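Local atomic coordinates of class II aldolase/adducin N-terminal domain-containing protein (Thermoplasma acidophilum, PDB entry 3M4R), a protein that is of unknown function, this N-terminal class II aldolase/adducin domain binding a zinc ion within a longer protein that is probably an oxidoreductase. Residues 155-168 and 175-188. Residues are numbered along the deposited sequence; the frame is centred on the assembly and turned at random. Where two conformers were deposited one is given.
Sequences NVVVLPYIPPGFTL and CFKKGIDGIVLRKH. With ZN (zinc ion), chain B.
Leu-159 sits in the tight part of this contact: its CD2 lies 3.8 Å from CD2 of Leu-185, the two side chains running side by side, while its CD1 lies 3.8 Å from CB of Cys-175. Val-172 of helix 166-175 touches both leucines. Beneath them the backbones pair in parallel; Leu-159 N reaches Val-184 O almost straight (2.8 Å), and Arg-186 N returns to Leu-159 O. Together strand 156-159, helix 166-175 and strand 182-185 make a beta-alpha-beta unit, with 156-159 at the sheet edge. On the other face Val-158 CG1 rests on CG of Arg-186 (3.8 Å), whose chain then bends at chi3 (72°) as its guanidinium goes to the carbonyls of Thr-140 and Leu-144; an alanine here would probably leave those carbonyls without their donor and open a gap beside CG1 of Val-158. Beyond the strands the fit loosens: exposed Tyr-161 touches CB of Lys-187, and water 1 bridges the carbonyls of Pro-160 and Arg-186. At the zinc end, Pro-164 CG covers one face of the His-188 ring, and Leu-168 CD2 meets its edge. Water 2 links ND1 to Ile-162 O and, with the zinc on NE2 (2.0 Å), helps hold the ring's rotation; Glu-116, His-130 and His-132 bind the same zinc.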
loop_
_atom_site.group_PDB
_atom_site.type_symbol
_atom_site.label_atom_id
_atom_site.label_comp_id
_atom_site.label_asym_id
_atom_site.label_seq_id
_atom_site.Cartn_x
_atom_site.Cartn_y
_atom_site.Cartn_z
ATOM N N ASN A 155 -4.389 -15.967 6.024
ATOM C CA ASN A 155 -5.264 -15.154 6.855
ATOM C C ASN A 155 -5.495 -13.830 6.161
ATOM O O ASN A 155 -4.871 -12.807 6.493
ATOM C CB ASN A 155 -4.715 -14.921 8.265
ATOM C CG ASN A 155 -5.759 -14.335 9.181
ATOM O OD1 ASN A 155 -6.957 -14.326 8.845
ATOM N ND2 ASN A 155 -5.331 -13.866 10.352
ATOM N N VAL A 156 -6.385 -13.861 5.175
ATOM C CA VAL A 156 -6.641 -12.697 4.346
ATOM C C VAL A 156 -8.116 -12.438 4.244
ATOM O O VAL A 156 -8.902 -13.286 4.540
ATOM C CB VAL A 156 -6.083 -12.869 2.939
ATOM C CG1 VAL A 156 -4.580 -13.011 3.002
ATOM C CG2 VAL A 156 -6.744 -14.090 2.232
ATOM N N VAL A 157 -8.470 -11.226 3.843
ATOM C CA VAL A 157 -9.818 -10.883 3.491
ATOM C C VAL A 157 -9.727 -10.641 2.011
ATOM O O VAL A 157 -8.752 -10.054 1.525
ATOM C CB VAL A 157 -10.299 -9.621 4.254
ATOM C CG1 VAL A 157 -11.515 -8.943 3.559
ATOM C CG2 VAL A 157 -10.669 -10.012 5.691
ATOM N N VAL A 158 -10.732 -11.100 1.285
ATOM C CA VAL A 158 -10.772 -10.961 -0.168
ATOM C C VAL A 158 -11.910 -10.010 -0.513
ATOM O O VAL A 158 -12.980 -10.100 0.065
ATOM C CB VAL A 158 -10.975 -12.325 -0.843
ATOM C CG1 VAL A 158 -11.132 -12.151 -2.356
ATOM C CG2 VAL A 158 -9.805 -13.234 -0.513
ATOM N N LEU A 159 -11.643 -9.047 -1.390
ATOM C CA LEU A 159 -12.658 -8.109 -1.868
ATOM C C LEU A 159 -12.927 -8.338 -3.340
ATOM O O LEU A 159 -12.007 -8.652 -4.087
ATOM C CB LEU A 159 -12.187 -6.666 -1.670
ATOM C CG LEU A 159 -12.626 -5.886 -0.433
ATOM C CD1 LEU A 159 -12.448 -6.718 0.810
ATOM C CD2 LEU A 159 -11.839 -4.568 -0.340
ATOM N N PRO A 160 -14.184 -8.146 -3.780
ATOM C CA PRO A 160 -14.488 -8.303 -5.191
ATOM C C PRO A 160 -13.858 -7.192 -5.962
ATOM O O PRO A 160 -13.322 -6.270 -5.340
ATOM C CB PRO A 160 -16.014 -8.154 -5.228
ATOM C CG PRO A 160 -16.269 -7.157 -4.206
ATOM C CD PRO A 160 -15.353 -7.593 -3.068
ATOM N N TYR A 161 -13.921 -7.247 -7.292
ATOM C CA TYR A 161 -13.417 -6.152 -8.115
ATOM C C TYR A 161 -14.163 -4.877 -7.758
ATOM O O TYR A 161 -15.375 -4.876 -7.697
ATOM C CB TYR A 161 -13.523 -6.396 -9.635
ATOM C CG TYR A 161 -13.030 -5.201 -10.442
ATOM C CD1 TYR A 161 -11.674 -4.844 -10.471
ATOM C CD2 TYR A 161 -13.914 -4.374 -11.085
ATOM C CE1 TYR A 161 -11.225 -3.700 -11.162
ATOM C CE2 TYR A 161 -13.477 -3.223 -11.771
ATOM C CZ TYR A 161 -12.157 -2.910 -11.843
ATOM O OH TYR A 161 -11.784 -1.763 -12.522
ATOM N N ILE A 162 -13.401 -3.810 -7.517
ATOM C CA ILE A 162 -13.914 -2.438 -7.421
ATOM C C ILE A 162 -12.880 -1.584 -8.148
ATOM O O ILE A 162 -11.663 -1.756 -7.919
ATOM C CB ILE A 162 -14.003 -1.933 -5.957
ATOM C CG1 ILE A 162 -14.961 -2.771 -5.119
ATOM C CG2 ILE A 162 -14.454 -0.450 -5.886
ATOM C CD1 ILE A 162 -14.627 -2.691 -3.621
ATOM N N PRO A 163 -13.328 -0.661 -9.016
ATOM C CA PRO A 163 -12.409 0.204 -9.737
ATOM C C PRO A 163 -11.501 0.966 -8.778
ATOM O O PRO A 163 -11.971 1.398 -7.740
ATOM C CB PRO A 163 -13.331 1.217 -10.412
ATOM C CG PRO A 163 -14.555 0.539 -10.599
ATOM C CD PRO A 163 -14.718 -0.396 -9.403
ATOM N N PRO A 164 -10.230 1.150 -9.136
ATOM C CA PRO A 164 -9.341 1.921 -8.265
ATOM C C PRO A 164 -9.881 3.313 -8.043
ATOM O O PRO A 164 -10.318 3.935 -8.986
ATOM C CB PRO A 164 -8.022 1.933 -9.035
ATOM C CG PRO A 164 -8.062 0.620 -9.799
ATOM C CD PRO A 164 -9.484 0.568 -10.270
ATOM N N GLY A 165 -9.895 3.751 -6.783
ATOM C CA GLY A 165 -10.383 5.064 -6.422
ATOM C C GLY A 165 -10.878 5.114 -4.997
ATOM O O GLY A 165 -10.538 4.281 -4.158
ATOM N N PHE A 166 -11.700 6.106 -4.725
ATOM C CA PHE A 166 -12.119 6.421 -3.377
ATOM C C PHE A 166 -13.073 5.394 -2.763
ATOM O O PHE A 166 -12.900 4.980 -1.595
ATOM C CB PHE A 166 -12.699 7.850 -3.335
ATOM C CG PHE A 166 -12.887 8.367 -1.942
ATOM C CD1 PHE A 166 -11.808 8.716 -1.179
ATOM C CD2 PHE A 166 -14.145 8.419 -1.366
ATOM C CE1 PHE A 166 -11.999 9.166 0.131
ATOM C CE2 PHE A 166 -14.316 8.858 -0.072
ATOM C CZ PHE A 166 -13.250 9.225 0.666
ATOM N N THR A 167 -14.041 4.921 -3.521
ATOM C CA THR A 167 -14.896 3.818 -3.025
ATOM C C THR A 167 -14.102 2.567 -2.638
ATOM O O THR A 167 -14.384 1.945 -1.593
ATOM C CB THR A 167 -16.042 3.510 -3.985
ATOM O OG1 THR A 167 -16.745 4.732 -4.219
ATOM C CG2 THR A 167 -17.048 2.505 -3.359
ATOM N N LEU A 168 -13.070 2.235 -3.417
ATOM C CA LEU A 168 -12.255 1.096 -3.108
ATOM C C LEU A 168 -11.634 1.320 -1.739
ATOM O O LEU A 168 -11.729 0.441 -0.880
ATOM C CB LEU A 168 -11.186 0.876 -4.195
ATOM C CG LEU A 168 -10.101 -0.138 -3.816
ATOM C CD1 LEU A 168 -10.770 -1.514 -3.601
ATOM C CD2 LEU A 168 -8.968 -0.224 -4.897
ATOM N N CYS A 175 -13.359 -3.279 5.575
ATOM C CA CYS A 175 -13.192 -4.728 5.662
ATOM C C CYS A 175 -11.972 -5.091 6.492
ATOM O O CYS A 175 -11.824 -6.218 6.909
ATOM C CB CYS A 175 -13.114 -5.351 4.277
ATOM S SG CYS A 175 -14.623 -5.091 3.349
ATOM N N PHE A 176 -11.097 -4.121 6.742
ATOM C CA PHE A 176 -9.946 -4.401 7.564
ATOM C C PHE A 176 -10.412 -4.975 8.921
ATOM O O PHE A 176 -11.327 -4.443 9.520
ATOM C CB PHE A 176 -9.089 -3.152 7.773
ATOM C CG PHE A 176 -7.926 -3.412 8.660
ATOM C CD1 PHE A 176 -6.798 -4.049 8.164
ATOM C CD2 PHE A 176 -7.993 -3.119 10.023
ATOM C CE1 PHE A 176 -5.710 -4.328 8.989
ATOM C CE2 PHE A 176 -6.915 -3.417 10.874
ATOM C CZ PHE A 176 -5.768 -4.026 10.356
ATOM N N LYS A 177 -9.812 -6.082 9.366
ATOM C CA LYS A 177 -10.040 -6.612 10.734
ATOM C C LYS A 177 -8.698 -6.879 11.441
ATOM O O LYS A 177 -7.724 -7.315 10.810
ATOM C CB LYS A 177 -10.875 -7.900 10.703
ATOM C CG LYS A 177 -12.352 -7.712 10.317
ATOM N N LYS A 178 -8.647 -6.600 12.742
ATOM C CA LYS A 178 -7.488 -6.949 13.581
ATOM C C LYS A 178 -6.990 -8.382 13.278
ATOM O O LYS A 178 -7.778 -9.272 13.018
ATOM C CB LYS A 178 -7.857 -6.849 15.077
ATOM N N GLY A 179 -5.677 -8.564 13.246
ATOM C CA GLY A 179 -5.063 -9.867 13.102
ATOM C C GLY A 179 -4.864 -10.471 11.727
ATOM O O GLY A 179 -4.231 -11.528 11.638
ATOM N N ILE A 180 -5.404 -9.865 10.664
ATOM C CA ILE A 180 -5.228 -10.414 9.299
ATOM C C ILE A 180 -3.858 -10.061 8.734
ATOM O O ILE A 180 -3.220 -9.126 9.209
ATOM C CB ILE A 180 -6.370 -10.005 8.332
ATOM C CG1 ILE A 180 -6.389 -8.490 8.073
ATOM C CG2 ILE A 180 -7.689 -10.451 8.921
ATOM C CD1 ILE A 180 -7.281 -8.063 6.922
ATOM N N ASP A 181 -3.389 -10.814 7.742
ATOM C CA ASP A 181 -2.078 -10.584 7.138
ATOM C C ASP A 181 -2.178 -9.806 5.807
ATOM O O ASP A 181 -1.179 -9.277 5.280
ATOM C CB ASP A 181 -1.360 -11.896 6.884
ATOM C CG ASP A 181 -1.004 -12.650 8.186
ATOM O OD1 ASP A 181 -0.592 -12.015 9.175
ATOM O OD2 ASP A 181 -1.148 -13.869 8.212
ATOM N N GLY A 182 -3.373 -9.713 5.254
ATOM C CA GLY A 182 -3.474 -9.129 3.912
ATOM C C GLY A 182 -4.906 -8.935 3.486
ATOM O O GLY A 182 -5.803 -9.556 4.041
ATOM N N ILE A 183 -5.104 -8.029 2.522
ATOM C CA ILE A 183 -6.376 -7.824 1.855
ATOM C C ILE A 183 -6.141 -8.002 0.357
ATOM O O ILE A 183 -5.287 -7.334 -0.225
ATOM C CB ILE A 183 -6.924 -6.428 2.081
ATOM C CG1 ILE A 183 -7.238 -6.218 3.574
ATOM C CG2 ILE A 183 -8.151 -6.210 1.217
ATOM C CD1 ILE A 183 -7.727 -4.742 3.922
ATOM N N VAL A 184 -6.880 -8.935 -0.235
ATOM C CA VAL A 184 -6.738 -9.323 -1.639
ATOM C C VAL A 184 -7.809 -8.600 -2.434
ATOM O O VAL A 184 -8.971 -8.649 -2.077
ATOM C CB VAL A 184 -6.922 -10.820 -1.822
ATOM C CG1 VAL A 184 -6.852 -11.199 -3.330
ATOM C CG2 VAL A 184 -5.861 -11.553 -1.014
ATOM N N LEU A 185 -7.402 -7.913 -3.491
ATOM C CA LEU A 185 -8.332 -7.089 -4.286
ATOM C C LEU A 185 -8.460 -7.766 -5.639
ATOM O O LEU A 185 -7.538 -7.702 -6.464
ATOM C CB LEU A 185 -7.793 -5.648 -4.414
ATOM C CG LEU A 185 -7.382 -4.871 -3.140
ATOM C CD1 LEU A 185 -6.833 -3.443 -3.487
ATOM C CD2 LEU A 185 -8.513 -4.798 -2.138
ATOM N N ARG A 186 -9.572 -8.469 -5.870
ATOM C CA ARG A 186 -9.710 -9.224 -7.095
ATOM C C ARG A 186 -9.583 -8.331 -8.314
ATOM O O ARG A 186 -10.128 -7.241 -8.345
ATOM C CB ARG A 186 -11.019 -10.019 -7.138
ATOM C CG ARG A 186 -11.087 -11.059 -6.030
ATOM C CD ARG A 186 -12.293 -11.990 -6.186
ATOM N NE ARG A 186 -12.115 -12.915 -7.293
ATOM C CZ ARG A 186 -12.585 -14.157 -7.325
ATOM N NH1 ARG A 186 -12.370 -14.891 -8.395
ATOM N NH2 ARG A 186 -13.244 -14.670 -6.288
ATOM N N LYS A 187 -8.827 -8.824 -9.290
ATOM C CA LYS A 187 -8.550 -8.133 -10.553
ATOM C C LYS A 187 -7.807 -6.817 -10.409
ATOM O O LYS A 187 -7.921 -5.956 -11.299
ATOM C CB LYS A 187 -9.831 -7.916 -11.360
ATOM C CG LYS A 187 -10.668 -9.149 -11.518
ATOM C CD LYS A 187 -11.635 -9.063 -12.742
ATOM C CE LYS A 187 -12.549 -10.272 -12.783
ATOM N NZ LYS A 187 -13.934 -9.833 -13.100
ATOM N N HIS A 188 -7.091 -6.656 -9.279
ATOM C CA HIS A 188 -6.338 -5.447 -8.961
ATOM C C HIS A 188 -4.999 -5.826 -8.340
ATOM O O HIS A 188 -3.971 -5.569 -8.925
ATOM C CB HIS A 188 -7.139 -4.558 -7.996
ATOM C CG HIS A 188 -6.494 -3.231 -7.678
ATOM N ND1 HIS A 188 -7.132 -2.274 -6.916
ATOM C CD2 HIS A 188 -5.282 -2.702 -8.005
ATOM C CE1 HIS A 188 -6.329 -1.235 -6.749
ATOM N NE2 HIS A 188 -5.210 -1.454 -7.421
HETATM ZN ZN ZN B . -3.579 -0.376 -7.286
HETATM O O HOH W 1 -10.816 -5.612 -6.000
HETATM O O HOH W 2 -9.642 -2.986 -6.658
HETATM O O HOH W 3 -4.261 0.458 -8.998
#